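Local coordinates for protein histone-lysine N-methyltransferase, H3 lysine-9 specific SUVH6 (PDB 6A5K) that methylates histone H3 at its H3K9 site, using S-adenosylmethionine as methyl donor, and probably binds methylated DNA through its SRA domain, at residues G19-K31 with G312-G324. The protein carries 1 engineered substitution. Residues are numbered along the deposited sequence; the frame is centred on the assembly and turned at random.
Sequences GVCRKILQEDEAK and GEIPYNFDGAIVG
The pre-SET loop that folds back through a type I turn, Asn317 to Gly320, is held against the N-terminal helix 5-29 by Arg22, Gln26 and Glu29, and shows how one helix face can grip a loop lacking regular structure. Asn317 sits at the centre. Asn317 OD1 accepts from Arg22 NH1 at 2.9 Å, the donor standing 38° out of the amide plane. Asn317 ND2 gives a nearly straight bond of 2.9 Å to Glu29 OE1 and a weak one to Arg22 O. Leu25 CD2 packs against this amide.

With CG beside its backbone N (chi1 -69°) and an extended chain, Arg22 reaches past Asn317 to Asp319. The salt bridge, Arg22 NH2 to Asp319 OD2 at 3.0 Å, lies in the guanidinium plane and uses the syn lone pair of Asp319 OD2; Ala321 CB covers one guanidinium face. Asp319 OD1 also accepts from Ala321 N in an Asx turn.

The Glu29 carboxylate is shared: beside the OE1 bond, Glu29 OE2 takes Phe318 N at 3.0 Å, while the Glu29 CG methylene makes a CH-pi contact over the Phe318 ring, 3.7 Å from its centroid. The same ring stacks on Tyr343. Farther along, Gln26 NE2 donates to Ile314 O at 2.7 Å, in the Gln26 amide plane but tilted out of the Ile314 carbonyl plane. Lys23 NZ donates to Gln26 OE1, fixing which end of the amide faces Ile314, and Val323 CG2 packs alongside. Water bridges Gly19 O to Val323 O.

Gripped at both ends, the Asn317 amide has its flip fixed; buried Arg22 meets the Asp319 carboxylate and Asn317 oxygen, and Glu29 two loop N-H groups plus a water on each oxygen.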
loop_
_atom_site.group_PDB
_atom_site.type_symbol
_atom_site.label_atom_id
_atom_site.label_comp_id
_atom_site.label_asym_id
_atom_site.label_seq_id
_atom_site.Cartn_x
_atom_site.Cartn_y
_atom_site.Cartn_z
ATOM N N GLY A 19 7.214 9.033 1.518
ATOM C CA GLY A 19 8.602 8.868 1.912
ATOM C C GLY A 19 9.072 10.084 2.691
ATOM O O GLY A 19 9.658 9.963 3.771
ATOM N N VAL A 20 8.796 11.266 2.148
ATOM C CA VAL A 20 9.173 12.508 2.816
ATOM C C VAL A 20 8.442 12.690 4.154
ATOM O O VAL A 20 9.063 13.056 5.162
ATOM C CB VAL A 20 8.904 13.728 1.906
ATOM C CG1 VAL A 20 9.149 15.032 2.668
ATOM C CG2 VAL A 20 9.789 13.648 0.668
ATOM N N CYS A 21 7.131 12.437 4.164
ATOM C CA CYS A 21 6.363 12.457 5.415
ATOM C C CYS A 21 7.021 11.613 6.511
ATOM O O CYS A 21 7.235 12.077 7.642
ATOM C CB CYS A 21 4.937 11.937 5.197
ATOM S SG CYS A 21 3.821 13.052 4.321
ATOM N N ARG A 22 7.332 10.365 6.176
ATOM C CA ARG A 22 7.818 9.435 7.187
ATOM C C ARG A 22 9.282 9.690 7.543
ATOM O O ARG A 22 9.727 9.324 8.633
ATOM C CB ARG A 22 7.600 7.996 6.720
ATOM C CG ARG A 22 6.107 7.635 6.689
ATOM C CD ARG A 22 5.846 6.133 6.728
ATOM N NE ARG A 22 4.443 5.844 7.023
ATOM C CZ ARG A 22 3.940 5.743 8.249
ATOM N NH1 ARG A 22 4.725 5.908 9.307
ATOM N NH2 ARG A 22 2.650 5.478 8.424
ATOM N N LYS A 23 10.027 10.332 6.651
ATOM C CA LYS A 23 11.390 10.736 7.003
ATOM C C LYS A 23 11.368 11.926 7.973
ATOM O O LYS A 23 12.159 11.994 8.924
ATOM C CB LYS A 23 12.200 11.073 5.750
ATOM C CG LYS A 23 13.602 11.603 6.044
ATOM C CD LYS A 23 14.483 10.561 6.727
ATOM C CE LYS A 23 14.622 9.300 5.887
ATOM N NZ LYS A 23 15.715 8.419 6.391
ATOM N N ILE A 24 10.457 12.866 7.738
ATOM C CA ILE A 24 10.290 13.983 8.664
ATOM C C ILE A 24 9.861 13.454 10.036
ATOM O O ILE A 24 10.385 13.872 11.084
ATOM C CB ILE A 24 9.257 15.006 8.152
ATOM C CG1 ILE A 24 9.751 15.666 6.865
ATOM C CG2 ILE A 24 8.976 16.072 9.208
ATOM C CD1 ILE A 24 8.705 16.546 6.199
ATOM N N LEU A 25 8.922 12.513 10.020
ATOM C CA LEU A 25 8.446 11.911 11.261
ATOM C C LEU A 25 9.568 11.154 11.966
ATOM O O LEU A 25 9.683 11.203 13.187
ATOM C CB LEU A 25 7.261 10.980 10.988
ATOM C CG LEU A 25 6.609 10.327 12.210
ATOM C CD1 LEU A 25 5.975 11.381 13.109
ATOM C CD2 LEU A 25 5.567 9.313 11.773
ATOM N N GLN A 26 10.397 10.460 11.194
ATOM C CA GLN A 26 11.526 9.725 11.752
ATOM C C GLN A 26 12.477 10.684 12.457
ATOM O O GLN A 26 12.997 10.386 13.533
ATOM C CB GLN A 26 12.269 8.949 10.655
ATOM C CG GLN A 26 13.403 8.064 11.164
ATOM C CD GLN A 26 14.265 7.525 10.031
ATOM O OE1 GLN A 26 14.615 8.258 9.106
ATOM N NE2 GLN A 26 14.602 6.238 10.095
ATOM N N GLU A 27 12.697 11.841 11.841
ATOM C CA GLU A 27 13.594 12.837 12.415
ATOM C C GLU A 27 13.012 13.441 13.691
ATOM O O GLU A 27 13.754 13.744 14.635
ATOM C CB GLU A 27 13.902 13.925 11.388
ATOM C CG GLU A 27 14.693 13.397 10.197
ATOM C CD GLU A 27 14.879 14.424 9.099
ATOM O OE1 GLU A 27 15.972 14.455 8.493
ATOM O OE2 GLU A 27 13.931 15.195 8.839
ATOM N N ASP A 28 11.690 13.601 13.739
ATOM C CA ASP A 28 11.062 14.069 14.973
ATOM C C ASP A 28 11.124 13.007 16.077
ATOM O O ASP A 28 11.378 13.321 17.242
ATOM C CB ASP A 28 9.609 14.472 14.731
ATOM C CG ASP A 28 9.067 15.365 15.833
ATOM O OD1 ASP A 28 9.664 16.438 16.071
ATOM O OD2 ASP A 28 8.062 14.986 16.474
ATOM N N GLU A 29 10.893 11.751 15.700
ATOM C CA GLU A 29 10.889 10.625 16.634
ATOM C C GLU A 29 12.281 10.349 17.199
ATOM O O GLU A 29 12.428 9.659 18.211
ATOM C CB GLU A 29 10.335 9.365 15.947
ATOM C CG GLU A 29 8.821 9.380 15.747
ATOM C CD GLU A 29 8.322 8.293 14.794
ATOM O OE1 GLU A 29 9.128 7.750 14.008
ATOM O OE2 GLU A 29 7.111 7.981 14.835
ATOM N N ALA A 30 13.299 10.897 16.544
ATOM C CA ALA A 30 14.680 10.726 16.987
ATOM C C ALA A 30 15.041 11.672 18.129
ATOM O O ALA A 30 16.140 11.602 18.675
ATOM C CB ALA A 30 15.629 10.938 15.832
ATOM N N LYS A 31 14.118 12.557 18.483
ATOM C CA LYS A 31 14.394 13.571 19.495
ATOM C C LYS A 31 13.916 13.150 20.876
ATOM O O LYS A 31 13.001 12.335 20.995
ATOM C CB LYS A 31 13.741 14.897 19.103
ATOM C CG LYS A 31 14.230 15.443 17.781
ATOM C CD LYS A 31 13.545 16.750 17.436
ATOM C CE LYS A 31 14.011 17.266 16.086
ATOM N NZ LYS A 31 13.392 18.578 15.755
ATOM N N GLY A 312 22.637 3.746 13.180
ATOM C CA GLY A 312 22.393 4.834 14.110
ATOM C C GLY A 312 20.982 5.389 14.056
ATOM O O GLY A 312 20.708 6.449 14.614
ATOM N N GLU A 313 20.078 4.679 13.387
ATOM C CA GLU A 313 18.694 5.130 13.308
ATOM C C GLU A 313 17.695 3.983 13.415
ATOM O O GLU A 313 18.060 2.815 13.326
ATOM C CB GLU A 313 18.461 5.906 12.007
ATOM C CG GLU A 313 18.710 5.109 10.742
ATOM C CD GLU A 313 18.470 5.932 9.485
ATOM O OE1 GLU A 313 19.023 7.050 9.388
ATOM O OE2 GLU A 313 17.722 5.467 8.601
ATOM N N ILE A 314 16.432 4.341 13.622
ATOM C CA ILE A 314 15.329 3.388 13.689
ATOM C C ILE A 314 14.666 3.297 12.323
ATOM O O ILE A 314 14.122 4.289 11.842
ATOM C CB ILE A 314 14.265 3.826 14.727
ATOM C CG1 ILE A 314 14.918 4.168 16.063
ATOM C CG2 ILE A 314 13.209 2.747 14.904
ATOM C CD1 ILE A 314 15.546 2.987 16.731
ATOM N N PRO A 315 14.707 2.117 11.686
ATOM C CA PRO A 315 14.183 2.020 10.316
ATOM C C PRO A 315 12.653 1.944 10.226
ATOM O O PRO A 315 12.118 1.846 9.122
ATOM C CB PRO A 315 14.821 0.728 9.793
ATOM C CG PRO A 315 15.066 -0.084 11.016
ATOM C CD PRO A 315 15.434 0.899 12.087
ATOM N N TYR A 316 11.971 1.970 11.366
ATOM C CA TYR A 316 10.513 2.014 11.392
ATOM C C TYR A 316 10.058 3.292 12.081
ATOM O O TYR A 316 10.759 3.815 12.940
ATOM C CB TYR A 316 9.929 0.802 12.135
ATOM C CG TYR A 316 10.247 -0.553 11.537
ATOM C CD1 TYR A 316 9.572 -1.019 10.410
ATOM C CD2 TYR A 316 11.201 -1.386 12.122
ATOM C CE1 TYR A 316 9.855 -2.268 9.869
ATOM C CE2 TYR A 316 11.490 -2.635 11.584
ATOM C CZ TYR A 316 10.818 -3.069 10.463
ATOM O OH TYR A 316 11.110 -4.312 9.934
ATOM N N ASN A 317 8.878 3.792 11.725
ATOM C CA ASN A 317 8.247 4.825 12.537
ATOM C C ASN A 317 7.607 4.189 13.766
ATOM O O ASN A 317 7.479 2.971 13.848
ATOM C CB ASN A 317 7.202 5.611 11.735
ATOM C CG ASN A 317 7.832 6.508 10.685
ATOM O OD1 ASN A 317 7.539 6.388 9.498
ATOM N ND2 ASN A 317 8.712 7.405 11.120
ATOM N N PHE A 318 7.180 5.012 14.715
ATOM C CA PHE A 318 6.636 4.487 15.963
ATOM C C PHE A 318 5.310 3.749 15.752
ATOM O O PHE A 318 4.868 3.001 16.627
ATOM C CB PHE A 318 6.451 5.607 16.989
ATOM C CG PHE A 318 7.741 6.114 17.586
ATOM C CD1 PHE A 318 8.965 5.604 17.176
ATOM C CD2 PHE A 318 7.723 7.092 18.566
ATOM C CE1 PHE A 318 10.147 6.071 17.722
ATOM C CE2 PHE A 318 8.903 7.563 19.125
ATOM C CZ PHE A 318 10.118 7.049 18.700
ATOM N N ASP A 319 4.681 3.948 14.594
ATOM C CA ASP A 319 3.412 3.284 14.310
ATOM C C ASP A 319 3.600 1.947 13.577
ATOM O O ASP A 319 2.632 1.334 13.126
ATOM C CB ASP A 319 2.488 4.224 13.513
ATOM C CG ASP A 319 3.002 4.528 12.101
ATOM O OD1 ASP A 319 4.116 4.113 11.730
ATOM O OD2 ASP A 319 2.273 5.210 11.355
ATOM N N GLY A 320 4.847 1.493 13.469
ATOM C CA GLY A 320 5.128 0.184 12.906
ATOM C C GLY A 320 5.432 0.150 11.418
ATOM O O GLY A 320 5.925 -0.849 10.904
ATOM N N ALA A 321 5.137 1.234 10.713
ATOM C CA ALA A 321 5.423 1.298 9.286
ATOM C C ALA A 321 6.915 1.490 9.024
ATOM O O ALA A 321 7.591 2.212 9.758
ATOM C CB ALA A 321 4.624 2.428 8.638
ATOM N N ILE A 322 7.421 0.846 7.975
ATOM C CA ILE A 322 8.809 1.025 7.561
ATOM C C ILE A 322 8.975 2.439 6.987
ATOM O O ILE A 322 8.094 2.946 6.290
ATOM C CB ILE A 322 9.235 -0.054 6.522
ATOM C CG1 ILE A 322 10.744 -0.061 6.307
ATOM C CG2 ILE A 322 8.499 0.114 5.184
ATOM C CD1 ILE A 322 11.192 -1.162 5.326
ATOM N N VAL A 323 10.080 3.096 7.322
ATOM C CA VAL A 323 10.316 4.450 6.829
ATOM C C VAL A 323 10.632 4.410 5.334
ATOM O O VAL A 323 10.142 5.230 4.552
ATOM C CB VAL A 323 11.466 5.138 7.595
ATOM C CG1 VAL A 323 11.777 6.502 6.993
ATOM C CG2 VAL A 323 11.120 5.263 9.085
ATOM N N GLY A 324 11.452 3.440 4.949
ATOM C CA GLY A 324 11.821 3.237 3.564
ATOM C C GLY A 324 12.666 1.989 3.447
ATOM O O GLY A 324 13.228 1.516 4.442
HETATM O O HOH W 1 11.377 7.735 3.662
HETATM O O HOH W 2 15.479 4.563 7.478
HETATM O O HOH W 3 11.434 6.412 13.770
HETATM O O HOH W 4 4.763 6.906 13.966
#